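Local coordinates for protein laccase (PDB 3SQR) that oxidises phenolic substrates at a type 1 copper and reduces dioxygen to water at a copper cluster, probably serving in lignin degradation and detoxification, at residues 96-101 against 165-170; 133-138 against 551-556. All blocks are in the same frame, centred on the assembly; numbering follows the deposited sequence.

Interaction 1: residues 96-101 against 165-170. With CU (copper (II) ion), chain F; CU (copper (II) ion), chain E; NAG (2-acetamido-2-deoxy-beta-D-glucopyranose), chain C; BMA (beta-D-mannopyranose), chain B.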
# COMPACT_ATOMS: atom_id res chain seq x y z
N PRO A 96 9.71 -7.99 7.44
CA PRO A 96 9.82 -6.97 6.39
C PRO A 96 11.25 -6.71 5.96
O PRO A 96 12.19 -7.00 6.72
CB PRO A 96 9.27 -5.70 7.04
CG PRO A 96 8.70 -6.10 8.33
CD PRO A 96 9.31 -7.41 8.73
N GLY A 97 11.41 -6.16 4.76
CA GLY A 97 12.68 -5.66 4.31
C GLY A 97 13.26 -4.59 5.19
O GLY A 97 12.59 -4.11 6.12
N PRO A 98 14.49 -4.15 4.85
CA PRO A 98 15.12 -3.03 5.57
C PRO A 98 14.27 -1.79 5.57
O PRO A 98 13.58 -1.49 4.62
CB PRO A 98 16.37 -2.72 4.74
CG PRO A 98 16.64 -3.86 3.92
CD PRO A 98 15.32 -4.64 3.76
N ALA A 99 14.33 -1.05 6.68
CA ALA A 99 13.67 0.25 6.72
C ALA A 99 14.44 1.27 5.89
O ALA A 99 15.66 1.39 5.98
CB ALA A 99 13.59 0.76 8.17
N ILE A 100 13.69 2.04 5.11
CA ILE A 100 14.20 3.19 4.47
C ILE A 100 13.59 4.32 5.23
O ILE A 100 12.35 4.50 5.25
CB ILE A 100 13.78 3.20 3.01
CG1 ILE A 100 14.39 1.97 2.35
CG2 ILE A 100 14.17 4.55 2.37
CD1 ILE A 100 14.06 1.82 0.92
N ILE A 101 14.48 5.10 5.86
CA ILE A 101 14.07 6.21 6.74
C ILE A 101 14.74 7.46 6.17
O ILE A 101 15.98 7.49 5.97
CB ILE A 101 14.34 5.95 8.21
CG1 ILE A 101 13.60 4.67 8.70
CG2 ILE A 101 13.92 7.19 9.12
CD1 ILE A 101 13.85 4.21 10.23
N THR A 165 4.78 5.08 5.06
CA THR A 165 4.42 4.26 3.92
C THR A 165 5.32 3.05 3.88
O THR A 165 5.94 2.66 4.88
CB THR A 165 4.31 5.06 2.60
OG1 THR A 165 3.59 4.25 1.67
CG2 THR A 165 5.71 5.48 2.05
N TRP A 166 5.33 2.42 2.71
CA TRP A 166 6.01 1.16 2.55
C TRP A 166 6.46 1.10 1.11
O TRP A 166 5.94 1.83 0.28
CB TRP A 166 5.12 -0.01 2.92
CG TRP A 166 3.80 -0.19 2.19
CD1 TRP A 166 2.80 0.76 2.00
CD2 TRP A 166 3.30 -1.40 1.64
NE1 TRP A 166 1.71 0.16 1.39
CE2 TRP A 166 2.00 -1.15 1.13
CE3 TRP A 166 3.81 -2.68 1.51
CZ2 TRP A 166 1.26 -2.13 0.45
CZ3 TRP A 166 3.08 -3.68 0.89
CH2 TRP A 166 1.81 -3.41 0.35
N TYR A 167 7.42 0.25 0.85
CA TYR A 167 7.84 -0.01 -0.55
C TYR A 167 7.61 -1.47 -0.77
O TYR A 167 7.74 -2.29 0.15
CB TYR A 167 9.29 0.39 -0.80
CG TYR A 167 10.31 -0.34 0.01
CD1 TYR A 167 10.58 -0.01 1.31
CD2 TYR A 167 11.06 -1.37 -0.56
CE1 TYR A 167 11.56 -0.70 2.04
CE2 TYR A 167 12.02 -2.05 0.16
CZ TYR A 167 12.26 -1.72 1.48
OH TYR A 167 13.19 -2.42 2.16
N HIS A 168 7.33 -1.85 -2.03
CA HIS A 168 7.05 -3.24 -2.25
C HIS A 168 7.20 -3.56 -3.70
O HIS A 168 7.07 -2.71 -4.53
CB HIS A 168 5.67 -3.65 -1.79
CG HIS A 168 4.53 -2.87 -2.41
ND1 HIS A 168 3.95 -3.22 -3.61
CD2 HIS A 168 3.80 -1.85 -1.92
CE1 HIS A 168 2.94 -2.38 -3.86
NE2 HIS A 168 2.81 -1.56 -2.82
N SER A 169 7.42 -4.82 -3.98
CA SER A 169 7.38 -5.18 -5.41
C SER A 169 6.01 -4.92 -5.98
O SER A 169 5.00 -5.17 -5.32
CB SER A 169 7.73 -6.64 -5.62
OG SER A 169 7.51 -6.97 -6.99
N HIS A 170 5.98 -4.40 -7.22
CA HIS A 170 4.74 -4.25 -7.91
C HIS A 170 4.77 -5.21 -9.12
O HIS A 170 3.97 -5.10 -10.03
CB HIS A 170 4.56 -2.82 -8.34
CG HIS A 170 3.15 -2.35 -8.28
ND1 HIS A 170 2.13 -2.96 -8.95
CD2 HIS A 170 2.57 -1.32 -7.59
CE1 HIS A 170 1.00 -2.31 -8.73
NE2 HIS A 170 1.23 -1.32 -7.88
CU CU F . 1.14 -0.47 -2.65
CU CU E . -0.05 0.06 -7.06
C1 NAG C . 12.45 -0.49 13.34
C2 NAG C . 13.82 -0.39 12.66
C3 NAG C . 14.70 0.69 13.30
C4 NAG C . 13.95 2.00 13.48
C5 NAG C . 12.55 1.77 14.07
C6 NAG C . 11.76 3.08 14.21
C7 NAG C . 14.64 -2.34 11.49
C8 NAG C . 15.33 -3.67 11.52
N2 NAG C . 14.50 -1.68 12.65
O3 NAG C . 15.84 0.92 12.48
O4 NAG C . 14.69 2.74 14.44
O5 NAG C . 11.83 0.79 13.32
O6 NAG C . 11.12 3.42 12.99
O7 NAG C . 14.20 -1.89 10.42
C1 BMA B . 15.31 3.95 13.94
C2 BMA B . 15.79 4.80 15.13
C3 BMA B . 16.43 6.10 14.58
C4 BMA B . 17.53 5.78 13.56
C5 BMA B . 17.06 4.73 12.54
C6 BMA B . 18.21 4.21 11.68
O2 BMA B . 16.65 3.93 15.85
O3 BMA B . 16.86 7.05 15.56
O4 BMA B . 17.89 6.96 12.87
O5 BMA B . 16.43 3.60 13.15
O6 BMA B . 19.08 3.39 12.47
O HOH W 1 0.60 -0.69 -5.22
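With CG lodged between the backbone N and the carbonyl carbon (chi1 62°), the Tyr167 ring stands out from its strand toward 96-101, where Ile100 and Pro98 receive it. Ile100 keeps CG1 beside its backbone N and extends to CD1, which puts that methyl over one face of the ring, toward the rim. CD1 lies 4.0 Å from the centroid of the Tyr167 ring, 20° off the normal, a CH-pi contact with Ile100 CD1 3.7 Å from Tyr167 CE1. At the ring's edge the phenol OH donates to Pro98 O over 2.7 Å, in the carbonyl plane and on a lone pair. Proline lacks an N-H, and the Pro98 ring touches the hydroxyl in van der Waals contact, CD 3.5 Å from Tyr167 OH. Gly97, without a side chain, leaves room there.

Strands 100-103 and 163-169 belong to one sheet of the first cupredoxin-like domain but are not neighbours in it; strand 180-186 runs between them, and the tyrosine reaches past it on the face where Leu72 of strand 67-79 packs. Side chains alternate along 165-169, and the flanking Trp166 and His168 point to the copper side. His168 NE2 binds one type 3 copper at 2.0 Å, joined by His126 and His527, while its ND1 donates to Ser169 O at 2.8 Å, nearly straight (170°) and in the ring plane, though well above the carbonyl plane; with the copper bond it holds the imidazole. His170 NE2 holds the second copper at 2.1 Å, with His468, His525 and a water.

Interaction 2: residues 133-138 against 551-556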
# COMPACT_ATOMS: atom_id res chain seq x y z
N SER A 133 9.48 12.18 -11.57
CA SER A 133 10.26 10.98 -11.53
C SER A 133 9.41 9.74 -11.84
O SER A 133 9.59 8.67 -11.26
CB SER A 133 10.97 10.85 -10.19
OG SER A 133 9.99 10.96 -9.16
N LEU A 134 8.49 9.91 -12.80
CA LEU A 134 7.55 8.89 -13.19
C LEU A 134 8.23 7.56 -13.40
O LEU A 134 7.72 6.49 -13.06
CB LEU A 134 6.94 9.33 -14.56
CG LEU A 134 6.30 8.20 -15.32
CD1 LEU A 134 4.98 7.73 -14.67
CD2 LEU A 134 6.01 8.73 -16.81
N GLU A 135 9.45 7.61 -13.97
CA GLU A 135 10.14 6.43 -14.38
C GLU A 135 10.70 5.60 -13.21
O GLU A 135 11.22 4.53 -13.37
CB GLU A 135 11.24 6.78 -15.37
CG GLU A 135 12.38 7.49 -14.79
CD GLU A 135 12.21 9.02 -14.53
OE1 GLU A 135 11.11 9.63 -14.76
OE2 GLU A 135 13.25 9.61 -14.14
N TYR A 136 10.49 6.09 -11.98
CA TYR A 136 10.94 5.41 -10.82
C TYR A 136 9.76 5.02 -9.92
O TYR A 136 9.96 4.57 -8.78
CB TYR A 136 11.97 6.25 -10.08
CG TYR A 136 13.23 6.45 -10.93
CD1 TYR A 136 13.91 5.33 -11.43
CD2 TYR A 136 13.65 7.71 -11.29
CE1 TYR A 136 15.02 5.47 -12.21
CE2 TYR A 136 14.79 7.88 -12.06
CZ TYR A 136 15.44 6.75 -12.54
OH TYR A 136 16.57 6.88 -13.35
N ASP A 137 8.55 5.09 -10.46
CA ASP A 137 7.37 4.62 -9.74
C ASP A 137 7.32 3.12 -9.49
O ASP A 137 6.63 2.64 -8.58
CB ASP A 137 6.11 5.11 -10.43
CG ASP A 137 4.88 4.97 -9.60
OD1 ASP A 137 4.93 5.35 -8.38
OD2 ASP A 137 3.85 4.53 -10.14
N GLY A 138 8.04 2.36 -10.31
CA GLY A 138 8.21 0.93 -10.11
C GLY A 138 7.06 0.05 -10.50
O GLY A 138 6.98 -1.07 -10.04
N MET A 551 17.82 12.75 -20.11
CA MET A 551 18.51 11.77 -20.92
C MET A 551 19.08 10.68 -20.01
O MET A 551 19.05 9.50 -20.34
CB MET A 551 19.62 12.42 -21.77
CG MET A 551 20.68 11.41 -22.24
SD MET A 551 22.19 12.14 -22.95
CE MET A 551 23.15 12.31 -21.45
N THR A 552 19.64 11.07 -18.88
CA THR A 552 20.17 10.08 -17.98
C THR A 552 19.13 8.99 -17.66
O THR A 552 19.45 7.81 -17.64
CB THR A 552 20.77 10.71 -16.73
OG1 THR A 552 21.46 9.70 -16.03
CG2 THR A 552 19.74 11.33 -15.87
N ASP A 553 17.91 9.39 -17.43
CA ASP A 553 16.85 8.47 -16.99
C ASP A 553 16.33 7.67 -18.16
O ASP A 553 16.01 6.50 -18.02
CB ASP A 553 15.77 9.25 -16.23
CG ASP A 553 16.27 9.76 -14.91
OD1 ASP A 553 17.08 9.07 -14.30
OD2 ASP A 553 15.90 10.90 -14.53
N THR A 554 16.32 8.29 -19.37
CA THR A 554 15.99 7.56 -20.58
C THR A 554 16.95 6.48 -20.86
O THR A 554 16.52 5.39 -21.20
CB THR A 554 15.76 8.55 -21.78
OG1 THR A 554 14.75 9.46 -21.39
CG2 THR A 554 15.30 7.84 -22.96
N ALA A 555 18.26 6.73 -20.71
CA ALA A 555 19.29 5.71 -20.94
C ALA A 555 19.07 4.59 -19.94
O ALA A 555 19.07 3.44 -20.28
CB ALA A 555 20.79 6.32 -20.80
N ILE A 556 18.78 4.96 -18.70
CA ILE A 556 18.61 3.93 -17.68
C ILE A 556 17.44 3.00 -17.97
O ILE A 556 17.56 1.78 -17.94
CB ILE A 556 18.51 4.60 -16.29
CG1 ILE A 556 19.89 5.12 -15.88
CG2 ILE A 556 17.92 3.64 -15.27
CD1 ILE A 556 19.80 6.15 -14.73
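The C-terminal helix 551-567 of the laccase docks its first turns on the loop between strands 123-125 and 152-158, where Tyr136 and Glu135 meet Asp553. The phenol OH of Tyr136 donates to Asp553 OD1 in a hydrogen bond modelled at 2.4 Å, so short that the exact length is doubtful. OD1 lies at the edge of the tyrosine ring, near its plane, whereas the carboxylate as a whole is turned almost perpendicular to the ring, the planes 87° apart. The length of the Tyr136 ring carries the hydroxyl across to the helix, although the residue's first bond does not aim there. One helical turn on, Ile556 sets CD1 3.6 Å from Tyr136 OH, apolar cover suited to a place where the helix also packs on Leu153.

Residues 134-135 form a short 3-10 segment, and this turn of the cupredoxin-like first domain presents Glu135 and Tyr136 in succession. Glu135 CG, set between its backbone N and carbonyl carbon, lies over one face of the Tyr136 ring, toward the rim; the bend at chi2 (-79°) then turns the carboxylate to Asp553. Glu135 OE2 comes within 3.0 Å of Asp553 OD2, the two carboxylate planes 42° apart. Both atoms are acceptors; so close an approach probably favours one of the two acids being protonated, though the coordinates do not say which. Just along the loop, Asp137 uses OD2 to bond His468 ND1 and its carbonyl O to bond His124 ND1, second-shell bonds that orient the copper ligand His468 and His124, which is probably a ligand of the type 2 copper.

In the fold
Both interactions are largely buried, but the centre of interaction 1 is about 10 Å from the centre of the chain and that of interaction 2 about 22 Å, on a helix with one side exposed. Each relies on a tyrosine hydroxyl as donor: at 96-101 against 165-170 it goes to a neutral backbone carbonyl in the loop leading into strand 100-103, inside one domain; at 133-138 against 551-556 to a carboxylate beside another acid, joining the first domain to the C-terminal helix. They touch where His170 CB packs 3.4 Å from Gly138 O. Both lead to the copper cluster, interaction 1 through direct ligands and interaction 2 through second-shell bonds from its loop.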